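Local coordinates for transcriptional regulator (Saccharomonospora viridis, PDB 4KWA), which probably acts as a TetR-family transcriptional repressor that binds regulatory DNA, and holds a choline ion in its ligand-binding domain, at residues Thr12-Asn24 with Leu94-Glu108. Sequence-based numbering, arbitrary orientation. Where two conformers were deposited one is given.
With CHT (choline ion), chain E; EDO (1,2-ethanediol), chain D.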
loop_
_atom_site.group_PDB
_atom_site.type_symbol
_atom_site.label_atom_id
_atom_site.label_comp_id
_atom_site.label_asym_id
_atom_site.label_seq_id
_atom_site.Cartn_x
_atom_site.Cartn_y
_atom_site.Cartn_z
ATOM N N THR A 12 -21.381 10.842 -2.466
ATOM C CA THR A 12 -21.256 11.276 -1.071
ATOM C C THR A 12 -20.482 10.215 -0.258
ATOM O O THR A 12 -19.489 10.563 0.452
ATOM C CB THR A 12 -22.646 11.644 -0.468
ATOM O OG1 THR A 12 -23.225 12.728 -1.193
ATOM C CG2 THR A 12 -22.532 12.024 0.941
ATOM N N ALA A 13 -20.920 8.936 -0.342
ATOM C CA ALA A 13 -20.195 7.840 0.358
ATOM C C ALA A 13 -18.732 7.751 0.021
ATOM O O ALA A 13 -17.908 7.591 0.934
ATOM C CB ALA A 13 -20.881 6.492 0.170
ATOM N N TRP A 14 -18.354 7.918 -1.268
ATOM C CA TRP A 14 -16.946 7.878 -1.683
ATOM C C TRP A 14 -16.064 8.887 -0.994
ATOM O O TRP A 14 -15.024 8.560 -0.392
ATOM C CB TRP A 14 -16.822 8.105 -3.203
ATOM C CG TRP A 14 -15.388 8.000 -3.727
ATOM C CD1 TRP A 14 -14.478 9.033 -4.013
ATOM C CD2 TRP A 14 -14.716 6.775 -4.055
ATOM N NE1 TRP A 14 -13.287 8.469 -4.455
ATOM C CE2 TRP A 14 -13.425 7.101 -4.516
ATOM C CE3 TRP A 14 -15.086 5.440 -3.980
ATOM C CZ2 TRP A 14 -12.490 6.118 -4.922
ATOM C CZ3 TRP A 14 -14.162 4.444 -4.398
ATOM C CH2 TRP A 14 -12.866 4.813 -4.876
ATOM N N ARG A 15 -16.578 10.116 -0.956
ATOM C CA ARG A 15 -15.903 11.229 -0.318
ATOM C C ARG A 15 -15.757 11.068 1.212
ATOM O O ARG A 15 -14.652 11.250 1.760
ATOM C CB ARG A 15 -16.597 12.530 -0.732
ATOM C CG ARG A 15 -15.917 13.794 -0.200
ATOM C CD ARG A 15 -16.584 15.057 -0.613
ATOM N NE ARG A 15 -18.024 15.129 -0.422
ATOM C CZ ARG A 15 -18.854 14.897 -1.422
ATOM N NH1 ARG A 15 -18.341 14.539 -2.591
ATOM N NH2 ARG A 15 -20.131 14.933 -1.257
ATOM N N LEU A 16 -16.831 10.595 1.850
ATOM C CA LEU A 16 -16.804 10.336 3.270
ATOM C C LEU A 16 -15.850 9.183 3.634
ATOM O O LEU A 16 -15.070 9.282 4.594
ATOM C CB LEU A 16 -18.222 10.111 3.777
ATOM C CG LEU A 16 -19.248 11.247 3.725
ATOM C CD1 LEU A 16 -20.611 10.820 4.305
ATOM C CD2 LEU A 16 -18.631 12.410 4.512
ATOM N N ILE A 17 -15.877 8.157 2.829
ATOM C CA ILE A 17 -15.023 6.983 3.033
ATOM C C ILE A 17 -13.535 7.429 2.862
ATOM O O ILE A 17 -12.679 7.064 3.628
ATOM C CB ILE A 17 -15.408 5.877 2.028
ATOM C CG1 ILE A 17 -16.738 5.236 2.437
ATOM C CG2 ILE A 17 -14.305 4.791 1.972
ATOM C CD1 ILE A 17 -17.417 4.391 1.391
ATOM N N ALA A 18 -13.266 8.239 1.853
ATOM C CA ALA A 18 -11.913 8.769 1.621
ATOM C C ALA A 18 -11.387 9.599 2.744
ATOM O O ALA A 18 -10.256 9.437 3.240
ATOM C CB ALA A 18 -11.930 9.586 0.350
ATOM N N ARG A 19 -12.222 10.520 3.225
ATOM C CA ARG A 19 -11.721 11.474 4.220
ATOM C C ARG A 19 -11.837 11.066 5.672
ATOM O O ARG A 19 -11.095 11.575 6.524
ATOM C CB ARG A 19 -12.439 12.798 3.949
ATOM C CG ARG A 19 -12.197 13.164 2.515
ATOM C CD ARG A 19 -12.648 14.546 2.162
ATOM N NE ARG A 19 -12.431 14.743 0.755
ATOM C CZ ARG A 19 -12.779 15.850 0.091
ATOM N NH1 ARG A 19 -12.589 15.937 -1.212
ATOM N NH2 ARG A 19 -13.357 16.850 0.716
ATOM N N ARG A 20 -12.724 10.130 5.972
ATOM C CA ARG A 20 -12.956 9.693 7.343
ATOM C C ARG A 20 -12.628 8.245 7.652
ATOM O O ARG A 20 -12.463 7.906 8.829
ATOM C CB ARG A 20 -14.440 9.958 7.702
ATOM C CG ARG A 20 -14.921 11.421 7.576
ATOM C CD ARG A 20 -16.276 11.588 8.309
ATOM N NE ARG A 20 -17.127 12.663 7.806
ATOM C CZ ARG A 20 -18.366 12.921 8.257
ATOM N NH1 ARG A 20 -18.889 12.217 9.238
ATOM N NH2 ARG A 20 -19.057 13.924 7.757
ATOM N N GLY A 21 -12.561 7.438 6.599
ATOM C CA GLY A 21 -12.361 6.009 6.661
ATOM C C GLY A 21 -13.695 5.239 6.716
ATOM O O GLY A 21 -14.664 5.570 7.464
ATOM N N TYR A 22 -13.758 4.213 5.848
ATOM C CA TYR A 22 -14.901 3.361 5.667
ATOM C C TYR A 22 -15.561 2.909 6.942
ATOM O O TYR A 22 -16.781 3.002 7.062
ATOM C CB TYR A 22 -14.474 2.105 4.886
ATOM C CG TYR A 22 -15.551 1.106 4.804
ATOM C CD1 TYR A 22 -16.652 1.300 3.991
ATOM C CD2 TYR A 22 -15.442 -0.095 5.461
ATOM C CE1 TYR A 22 -17.650 0.366 3.909
ATOM C CE2 TYR A 22 -16.448 -1.055 5.343
ATOM C CZ TYR A 22 -17.520 -0.818 4.556
ATOM O OH TYR A 22 -18.525 -1.756 4.490
ATOM N N HIS A 23 -14.774 2.484 7.932
ATOM C CA HIS A 23 -15.402 1.979 9.223
ATOM C C HIS A 23 -15.926 3.072 10.168
ATOM O O HIS A 23 -16.641 2.785 11.165
ATOM C CB HIS A 23 -14.454 1.012 9.907
ATOM C CG HIS A 23 -14.215 -0.253 9.080
ATOM N ND1 HIS A 23 -15.126 -1.286 9.011
ATOM C CD2 HIS A 23 -13.157 -0.630 8.319
ATOM C CE1 HIS A 23 -14.639 -2.246 8.224
ATOM N NE2 HIS A 23 -13.433 -1.878 7.817
ATOM N N ASN A 24 -15.535 4.309 9.886
ATOM C CA ASN A 24 -15.956 5.466 10.636
ATOM C C ASN A 24 -17.097 6.159 9.979
ATOM O O ASN A 24 -17.568 7.128 10.499
ATOM C CB ASN A 24 -14.806 6.442 10.830
ATOM C CG ASN A 24 -13.645 5.789 11.528
ATOM O OD1 ASN A 24 -13.847 5.122 12.501
ATOM N ND2 ASN A 24 -12.449 5.927 10.992
ATOM N N LEU A 94 -9.852 14.916 -5.868
ATOM C CA LEU A 94 -10.356 13.629 -6.205
ATOM C C LEU A 94 -9.234 12.568 -6.267
ATOM O O LEU A 94 -9.418 11.469 -5.753
ATOM C CB LEU A 94 -11.074 13.743 -7.586
ATOM C CG LEU A 94 -11.668 12.434 -8.107
ATOM C CD1 LEU A 94 -12.487 11.705 -7.083
ATOM C CD2 LEU A 94 -12.530 12.596 -9.370
ATOM N N LEU A 95 -8.129 12.894 -6.903
ATOM C CA LEU A 95 -7.037 11.867 -6.982
ATOM C C LEU A 95 -6.484 11.486 -5.576
ATOM O O LEU A 95 -6.302 10.331 -5.253
ATOM C CB LEU A 95 -5.981 12.255 -7.921
ATOM C CG LEU A 95 -6.426 12.499 -9.384
ATOM C CD1 LEU A 95 -5.314 12.423 -10.399
ATOM C CD2 LEU A 95 -7.564 11.713 -9.843
ATOM N N ARG A 96 -6.299 12.466 -4.718
ATOM C CA ARG A 96 -5.859 12.175 -3.315
ATOM C C ARG A 96 -6.893 11.308 -2.612
ATOM O O ARG A 96 -6.550 10.282 -1.971
ATOM C CB ARG A 96 -5.660 13.469 -2.539
ATOM C CG ARG A 96 -5.266 13.282 -1.081
ATOM C CD ARG A 96 -3.889 12.692 -0.991
ATOM N NE ARG A 96 -3.321 12.777 0.372
ATOM C CZ ARG A 96 -2.260 13.484 0.752
ATOM N NH1 ARG A 96 -1.853 13.394 2.020
ATOM N NH2 ARG A 96 -1.529 14.226 -0.093
ATOM N N ASP A 97 -8.182 11.626 -2.808
ATOM C CA ASP A 97 -9.262 10.803 -2.219
ATOM C C ASP A 97 -9.266 9.402 -2.762
ATOM O O ASP A 97 -9.515 8.417 -2.032
ATOM C CB ASP A 97 -10.610 11.467 -2.470
ATOM C CG ASP A 97 -10.844 12.703 -1.606
ATOM O OD1 ASP A 97 -10.109 12.954 -0.669
ATOM O OD2 ASP A 97 -11.752 13.469 -1.936
ATOM N N GLU A 98 -9.079 9.257 -4.079
ATOM C CA GLU A 98 -9.026 7.930 -4.641
ATOM C C GLU A 98 -7.932 7.122 -3.987
ATOM O O GLU A 98 -8.172 5.986 -3.564
ATOM C CB GLU A 98 -8.900 7.999 -6.163
ATOM C CG GLU A 98 -10.156 8.551 -6.823
ATOM C CD GLU A 98 -10.034 8.612 -8.343
ATOM O OE1 GLU A 98 -8.952 8.345 -8.864
ATOM O OE2 GLU A 98 -11.015 8.871 -9.032
ATOM N N TRP A 99 -6.739 7.736 -3.801
ATOM C CA TRP A 99 -5.705 7.038 -3.111
ATOM C C TRP A 99 -6.140 6.605 -1.742
ATOM O O TRP A 99 -5.849 5.490 -1.337
ATOM C CB TRP A 99 -4.412 7.879 -3.046
ATOM C CG TRP A 99 -3.527 7.750 -4.268
ATOM C CD1 TRP A 99 -3.649 8.388 -5.432
ATOM C CD2 TRP A 99 -2.459 6.790 -4.448
ATOM N NE1 TRP A 99 -2.696 7.945 -6.346
ATOM C CE2 TRP A 99 -1.943 6.965 -5.756
ATOM C CE3 TRP A 99 -1.896 5.808 -3.648
ATOM C CZ2 TRP A 99 -0.841 6.209 -6.271
ATOM C CZ3 TRP A 99 -0.776 5.059 -4.152
ATOM C CH2 TRP A 99 -0.261 5.275 -5.457
ATOM N N SER A 100 -6.788 7.516 -1.022
ATOM C CA SER A 100 -7.267 7.233 0.332
ATOM C C SER A 100 -8.138 5.988 0.357
ATOM O O SER A 100 -8.065 5.194 1.291
ATOM C CB SER A 100 -8.048 8.419 0.927
ATOM O OG SER A 100 -7.250 9.585 1.113
ATOM N N VAL A 101 -8.995 5.839 -0.650
ATOM C CA VAL A 101 -9.868 4.718 -0.746
ATOM C C VAL A 101 -9.109 3.448 -1.161
ATOM O O VAL A 101 -9.388 2.372 -0.586
ATOM C CB VAL A 101 -10.987 4.992 -1.724
ATOM C CG1 VAL A 101 -11.797 3.712 -1.947
ATOM C CG2 VAL A 101 -11.825 6.133 -1.159
ATOM N N TRP A 102 -8.215 3.560 -2.154
ATOM C CA TRP A 102 -7.425 2.379 -2.574
ATOM C C TRP A 102 -6.610 1.784 -1.453
ATOM O O TRP A 102 -6.617 0.532 -1.332
ATOM C CB TRP A 102 -6.642 2.497 -3.891
ATOM C CG TRP A 102 -7.551 2.754 -5.075
ATOM C CD1 TRP A 102 -7.594 3.896 -5.805
ATOM C CD2 TRP A 102 -8.569 1.873 -5.620
ATOM N NE1 TRP A 102 -8.561 3.793 -6.795
ATOM C CE2 TRP A 102 -9.196 2.579 -6.674
ATOM C CE3 TRP A 102 -9.069 0.582 -5.266
ATOM C CZ2 TRP A 102 -10.210 2.018 -7.449
ATOM C CZ3 TRP A 102 -10.074 0.008 -6.047
ATOM C CH2 TRP A 102 -10.653 0.743 -7.120
ATOM N N LEU A 103 -5.994 2.611 -0.624
ATOM C CA LEU A 103 -5.287 2.089 0.557
ATOM C C LEU A 103 -6.269 1.238 1.412
ATOM O O LEU A 103 -5.898 0.189 2.000
ATOM C CB LEU A 103 -4.694 3.187 1.451
ATOM C CG LEU A 103 -3.238 3.615 1.223
ATOM C CD1 LEU A 103 -2.993 4.155 -0.154
ATOM C CD2 LEU A 103 -2.711 4.598 2.229
ATOM N N GLN A 104 -7.506 1.682 1.547
ATOM C CA GLN A 104 -8.473 0.901 2.363
ATOM C C GLN A 104 -8.889 -0.419 1.657
ATOM O O GLN A 104 -9.201 -1.444 2.278
ATOM C CB GLN A 104 -9.666 1.781 2.713
ATOM C CG GLN A 104 -9.313 3.030 3.468
ATOM C CD GLN A 104 -10.565 3.886 3.657
ATOM O OE1 GLN A 104 -11.539 3.466 4.304
ATOM N NE2 GLN A 104 -10.493 5.054 3.180
ATOM N N VAL A 105 -8.937 -0.317 0.340
ATOM C CA VAL A 105 -9.292 -1.454 -0.447
ATOM C C VAL A 105 -8.266 -2.535 -0.393
ATOM O O VAL A 105 -8.607 -3.746 -0.328
ATOM C CB VAL A 105 -9.604 -1.036 -1.885
ATOM C CG1 VAL A 105 -9.730 -2.229 -2.862
ATOM C CG2 VAL A 105 -10.957 -0.365 -1.838
ATOM N N TRP A 106 -6.997 -2.139 -0.291
ATOM C CA TRP A 106 -5.980 -3.193 -0.179
ATOM C C TRP A 106 -6.259 -4.081 1.030
ATOM O O TRP A 106 -6.150 -5.312 0.982
ATOM C CB TRP A 106 -4.572 -2.548 -0.137
ATOM C CG TRP A 106 -4.221 -1.812 -1.271
ATOM C CD1 TRP A 106 -4.621 -2.012 -2.574
ATOM C CD2 TRP A 106 -3.233 -0.801 -1.313
ATOM N NE1 TRP A 106 -4.011 -1.133 -3.376
ATOM C CE2 TRP A 106 -3.094 -0.419 -2.645
ATOM C CE3 TRP A 106 -2.420 -0.176 -0.320
ATOM C CZ2 TRP A 106 -2.228 0.591 -3.042
ATOM C CZ3 TRP A 106 -1.557 0.845 -0.716
ATOM C CH2 TRP A 106 -1.471 1.215 -2.070
ATOM N N THR A 107 -6.602 -3.467 2.184
ATOM C CA THR A 107 -6.970 -4.234 3.295
ATOM C C THR A 107 -8.269 -4.962 3.160
ATOM O O THR A 107 -8.348 -6.121 3.439
ATOM C CB THR A 107 -7.046 -3.379 4.579
ATOM O OG1 THR A 107 -5.757 -3.441 5.090
ATOM C CG2 THR A 107 -7.974 -4.005 5.638
ATOM N N GLU A 108 -9.316 -4.273 2.765
ATOM C CA GLU A 108 -10.628 -4.925 2.661
ATOM C C GLU A 108 -10.593 -6.075 1.649
ATOM O O GLU A 108 -11.366 -7.038 1.767
ATOM C CB GLU A 108 -11.731 -3.935 2.293
ATOM C CG GLU A 108 -11.926 -2.846 3.328
ATOM C CD GLU A 108 -12.349 -3.408 4.667
ATOM O OE1 GLU A 108 -13.239 -4.287 4.608
ATOM O OE2 GLU A 108 -11.782 -3.007 5.743
HETATM C C4 CHT E . -4.666 1.326 -8.894
HETATM C C5 CHT E . -4.755 2.849 -8.791
HETATM C C6 CHT E . -3.610 2.948 -6.597
HETATM C C7 CHT E . -4.252 4.938 -7.741
HETATM C C8 CHT E . -2.424 3.503 -8.589
HETATM O O6 CHT E . -5.951 0.875 -9.348
HETATM N N1 CHT E . -3.752 3.544 -7.936
HETATM C C1 EDO D . -16.993 15.991 2.950
HETATM O O1 EDO D . -18.424 15.794 2.441
HETATM C C2 EDO D . -16.272 14.743 3.479
HETATM O O2 EDO D . -15.775 14.633 4.868
#
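Gln104 grips the end of helix 12-20 with both ends of its amide. Gln104 OE1 accepts from Tyr22 N at 2.8 Å, the donor lying in the side-chain carbonyl plane and on a lone pair, while Gln104 NE2 gives Ile17 O a nearly straight bond (N-H...O 176°). Ile17 O already takes Gly21 N, and the two donors reach it from opposite faces of its plane. A further bond from NE2 to Ser100 O, within helix 94-108, leaves little freedom for the amide to turn. Next to it, Val101 lies over one face of the Trp14 indole: Val101 CG2 stands 3.9 Å from the centroid of the six-membered ring and 13° off its normal, a CH-pi contact, and Val101 CG1 reaches Trp14 CH2 at 3.3 Å. With CG anti to the backbone N (chi1 -177°), Trp14 extends its ring to this valine, and Glu98 CG meets the ring edge; the Glu98 carboxylate itself turns to Arg66. This packing joins the N-terminal DNA-binding domain of a TetR-family regulator to its C-terminal ligand-binding domain; helix 94-108 also carries Trp99, whose ring has choline C7 over one face. The helix axes approach to 8.1 Å, close enough for Ala18 CB to touch Asp97 CB at 3.6 Å. Beyond that alanine, extended Arg19 meets Asp97 side-on: Arg19 NE and NH1 both bind Asp97 OD2, NH1 at 2.7 Å on the syn lone pair. At the other end, His23 NE2 donates in its ring plane to Glu108 OE2 at 2.9 Å, arriving from above the carboxylate plane, while the imidazole meets His23 of the second subunit.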